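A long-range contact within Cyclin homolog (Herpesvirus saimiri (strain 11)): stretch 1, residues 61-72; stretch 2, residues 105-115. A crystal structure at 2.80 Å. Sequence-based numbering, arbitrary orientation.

Stretch 1 (61-72) LLCESFELDKSV
Stretch 2 (105-115) GSKIRTVKPMT

The two stretches run antiparallel: F66 CA lies 8.3 Å from M114 CA, D69 CA lies 5.7 Å from T110 CA, and V72 CA lies 5.3 Å from G105 CA, so the chains close up toward the end of stretch 1. Together they bury 516 Å².

Stretch 1 opens as the last turns of a helix, with phi/psi near -60/-45 from L61 to S65 and bonds from S65 N to L61 O (2.7 Å) and F66 N to L62 O (2.9 Å). L62 meets the other stretch lightly, L62 O lying 4.3 Å from M114 CE. F66 (-88/5; chi1 -75°, m; chi2 -79°) directs its CB toward stretch 2. M114 SD sits 4.1 Å from the F66 ring centroid, 29° off the ring normal, and 3.7 Å from F66 CD2, an oblique sulfur-aromatic contact.

E67 leaves the helix with positive phi (65/35). The bonds from L68 N to C63 O (3.0 Å) and from E67 N to E64 O (3.2 Å) complete a Schellman motif, after which L68 (-71/150) is extended. The L68 CA-to-CB bond points toward stretch 2, and the rotamer is chi1 -42° (m), chi2 178° (t). L68 CD1 lies 3.1 Å from M114 CE, shorter than a relaxed methyl-methyl contact and, at 2.80 Å resolution, best taken as a crowded approach. M114 (-75/144) adopts chi values of -155° (t), 87° (p) and 55° (p), and its thioether thus touches both F66 and L68. Its backbone is tied to the preceding helix by M114 N to S106 OG, 2.9 Å at 164°; S106 has chi1 81° (p).

D69 (-47/143; chi1 -87°, m) makes a paired polar link with T110 (-149/155; chi1 -137°, between wells). D69 N donates to T110 OG1 at 3.2 Å and 157°, and T110 OG1 donates to D69 OD1, also at 3.2 Å. One hydroxyl therefore serves as acceptor and donor for the same residue.

D69 also begins a type I turn ending at V72, closed by V72 N to D69 O at 3.1 Å. Within it, the CA-to-CB bond of K70 (-54/-15) points away from stretch 2 and that of S71 (-102/-7; chi1 106°, between wells) toward it. The bond from R109 NH1 to S71 OG, 3.3 Å at 133°, is weak; R109 CD approaches S71 OG at 3.2 Å, with R109 chi1 to chi4 at -76°, -72°, -174° and 119°.

V72 (-58/-44; chi1 -180°, t) sets its CB sideways, yet both methyls reach stretch 2: V72 CG1 lies 3.6 Å from S106 N, and V72 CG2 lies 3.6 Å from T110 CB. G105 has no side chain; an ideal CB on G105 would lie 3.4 Å from V72 O, a close but tolerable contact. The close approach here is that of the backbones.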

# COMPACT_ATOMS: atom_id res chain seq x y z
N LEU A 61 -6.36 23.25 -1.88
CA LEU A 61 -6.63 23.98 -0.65
C LEU A 61 -7.19 23.03 0.40
O LEU A 61 -6.77 23.05 1.56
CB LEU A 61 -7.61 25.13 -0.90
CG LEU A 61 -7.77 26.10 0.27
CD1 LEU A 61 -6.45 26.79 0.59
CD2 LEU A 61 -8.85 27.12 -0.04
N LEU A 62 -8.11 22.19 -0.04
CA LEU A 62 -8.84 21.28 0.80
C LEU A 62 -7.89 20.32 1.54
O LEU A 62 -8.02 20.13 2.77
CB LEU A 62 -9.82 20.52 -0.09
CG LEU A 62 -11.20 20.12 0.40
CD1 LEU A 62 -11.80 21.13 1.31
CD2 LEU A 62 -12.08 19.92 -0.82
N CYS A 63 -6.92 19.74 0.81
CA CYS A 63 -5.92 18.86 1.40
C CYS A 63 -4.97 19.61 2.33
O CYS A 63 -4.67 19.15 3.43
CB CYS A 63 -5.12 18.17 0.32
SG CYS A 63 -6.12 17.19 -0.83
N GLU A 64 -4.51 20.77 1.89
CA GLU A 64 -3.61 21.62 2.67
C GLU A 64 -4.31 22.03 3.96
O GLU A 64 -3.75 21.90 5.04
CB GLU A 64 -3.26 22.86 1.85
CG GLU A 64 -2.01 23.63 2.23
CD GLU A 64 -1.84 24.91 1.39
OE1 GLU A 64 -2.79 25.74 1.34
OE2 GLU A 64 -0.78 25.10 0.75
N SER A 65 -5.55 22.49 3.85
CA SER A 65 -6.31 22.98 5.00
C SER A 65 -6.71 21.88 5.98
O SER A 65 -6.68 22.10 7.19
CB SER A 65 -7.55 23.75 4.55
OG SER A 65 -7.18 24.78 3.63
N PHE A 66 -7.07 20.70 5.49
CA PHE A 66 -7.40 19.63 6.42
C PHE A 66 -6.19 18.81 6.83
O PHE A 66 -6.33 17.83 7.57
CB PHE A 66 -8.55 18.77 5.91
CG PHE A 66 -9.88 19.44 6.04
CD1 PHE A 66 -10.54 19.49 7.27
CD2 PHE A 66 -10.47 20.06 4.94
CE1 PHE A 66 -11.77 20.11 7.40
CE2 PHE A 66 -11.70 20.69 5.07
CZ PHE A 66 -12.35 20.71 6.30
N GLU A 67 -5.01 19.24 6.37
CA GLU A 67 -3.72 18.65 6.78
C GLU A 67 -3.51 17.18 6.37
O GLU A 67 -2.88 16.41 7.07
CB GLU A 67 -3.47 18.84 8.30
CG GLU A 67 -2.66 20.07 8.66
CD GLU A 67 -2.71 20.40 10.15
OE1 GLU A 67 -2.90 19.48 10.98
OE2 GLU A 67 -2.55 21.59 10.50
N LEU A 68 -4.02 16.81 5.20
CA LEU A 68 -3.85 15.44 4.70
C LEU A 68 -2.41 15.12 4.26
O LEU A 68 -1.66 16.00 3.81
CB LEU A 68 -4.84 15.12 3.56
CG LEU A 68 -6.28 15.61 3.73
CD1 LEU A 68 -7.05 15.23 2.51
CD2 LEU A 68 -6.92 15.01 4.96
N ASP A 69 -2.06 13.85 4.40
CA ASP A 69 -0.76 13.35 3.99
C ASP A 69 -0.42 13.82 2.62
O ASP A 69 -1.28 13.91 1.76
CB ASP A 69 -0.75 11.83 4.05
CG ASP A 69 -0.37 11.31 5.42
OD1 ASP A 69 -1.12 10.48 6.00
OD2 ASP A 69 0.66 11.70 6.02
N LYS A 70 0.86 14.12 2.42
CA LYS A 70 1.35 14.72 1.19
C LYS A 70 0.97 13.97 -0.06
O LYS A 70 1.07 14.51 -1.16
CB LYS A 70 2.87 14.85 1.22
CG LYS A 70 3.41 15.97 2.08
CD LYS A 70 3.00 17.34 1.56
CE LYS A 70 3.77 18.44 2.24
NZ LYS A 70 3.88 18.04 3.66
N SER A 71 0.52 12.73 0.06
CA SER A 71 0.31 11.98 -1.16
C SER A 71 -1.17 11.86 -1.62
O SER A 71 -1.46 11.39 -2.73
CB SER A 71 1.01 10.63 -1.07
OG SER A 71 0.02 9.70 -0.89
N VAL A 72 -2.10 12.32 -0.78
CA VAL A 72 -3.52 12.39 -1.17
C VAL A 72 -3.79 13.24 -2.42
O VAL A 72 -4.57 12.87 -3.31
CB VAL A 72 -4.36 12.96 -0.03
CG1 VAL A 72 -5.83 13.03 -0.43
CG2 VAL A 72 -4.16 12.12 1.23
N GLY A 105 -9.24 9.37 -2.80
CA GLY A 105 -7.81 9.57 -2.52
C GLY A 105 -7.50 9.55 -1.03
O GLY A 105 -6.66 8.76 -0.57
N SER A 106 -8.21 10.37 -0.27
CA SER A 106 -7.97 10.45 1.15
C SER A 106 -8.24 9.09 1.79
O SER A 106 -7.53 8.67 2.70
CB SER A 106 -8.86 11.51 1.78
OG SER A 106 -10.16 11.01 1.99
N LYS A 107 -9.25 8.40 1.29
CA LYS A 107 -9.56 7.07 1.76
C LYS A 107 -8.43 6.09 1.52
O LYS A 107 -8.35 5.07 2.21
CB LYS A 107 -10.85 6.56 1.12
CG LYS A 107 -12.11 6.98 1.84
CD LYS A 107 -13.31 6.24 1.26
CE LYS A 107 -14.61 6.81 1.75
NZ LYS A 107 -15.71 6.08 1.09
N ILE A 108 -7.55 6.37 0.57
CA ILE A 108 -6.48 5.40 0.25
C ILE A 108 -5.11 5.80 0.82
O ILE A 108 -4.40 4.94 1.33
CB ILE A 108 -6.36 5.12 -1.28
CG1 ILE A 108 -7.66 4.52 -1.81
CG2 ILE A 108 -5.16 4.22 -1.59
CD1 ILE A 108 -7.75 4.54 -3.32
N ARG A 109 -4.75 7.08 0.73
CA ARG A 109 -3.40 7.50 1.08
C ARG A 109 -3.26 8.24 2.41
O ARG A 109 -2.24 8.88 2.65
CB ARG A 109 -2.78 8.33 -0.05
CG ARG A 109 -2.31 7.54 -1.28
CD ARG A 109 -1.04 6.70 -1.08
NE ARG A 109 -0.61 6.12 -2.35
CZ ARG A 109 0.56 6.36 -2.95
NH1 ARG A 109 1.45 7.16 -2.39
NH2 ARG A 109 0.86 5.79 -4.11
N THR A 110 -4.27 8.15 3.27
CA THR A 110 -4.26 8.91 4.52
C THR A 110 -5.01 8.18 5.65
O THR A 110 -5.89 7.35 5.41
CB THR A 110 -4.80 10.35 4.29
OG1 THR A 110 -3.99 11.31 4.98
CG2 THR A 110 -6.20 10.54 4.87
N VAL A 111 -4.65 8.49 6.89
CA VAL A 111 -5.04 7.64 8.00
C VAL A 111 -6.44 8.02 8.49
O VAL A 111 -7.21 7.17 8.92
CB VAL A 111 -3.97 7.65 9.14
CG1 VAL A 111 -3.69 9.06 9.60
CG2 VAL A 111 -4.41 6.82 10.30
N LYS A 112 -6.77 9.29 8.37
CA LYS A 112 -8.05 9.81 8.80
C LYS A 112 -8.69 10.44 7.56
O LYS A 112 -8.41 11.61 7.24
CB LYS A 112 -7.84 10.85 9.90
CG LYS A 112 -8.96 10.98 10.91
CD LYS A 112 -10.23 11.59 10.29
CE LYS A 112 -11.01 12.41 11.32
NZ LYS A 112 -11.29 11.62 12.59
N PRO A 113 -9.55 9.68 6.89
CA PRO A 113 -10.10 10.09 5.58
C PRO A 113 -10.94 11.34 5.70
O PRO A 113 -11.37 11.70 6.80
CB PRO A 113 -11.02 8.93 5.19
CG PRO A 113 -10.76 7.83 6.18
CD PRO A 113 -10.13 8.42 7.38
N MET A 114 -11.18 11.99 4.57
CA MET A 114 -12.17 13.06 4.51
C MET A 114 -13.55 12.41 4.53
O MET A 114 -13.74 11.30 4.01
CB MET A 114 -11.96 13.90 3.25
CG MET A 114 -12.48 15.32 3.36
SD MET A 114 -11.33 16.57 4.03
CE MET A 114 -9.96 16.32 2.91
N THR A 115 -14.51 13.06 5.19
CA THR A 115 -15.86 12.52 5.29
C THR A 115 -16.77 13.22 4.29
O THR A 115 -16.51 14.35 3.89
CB THR A 115 -16.41 12.67 6.73
OG1 THR A 115 -16.65 14.05 7.04
CG2 THR A 115 -15.38 12.25 7.75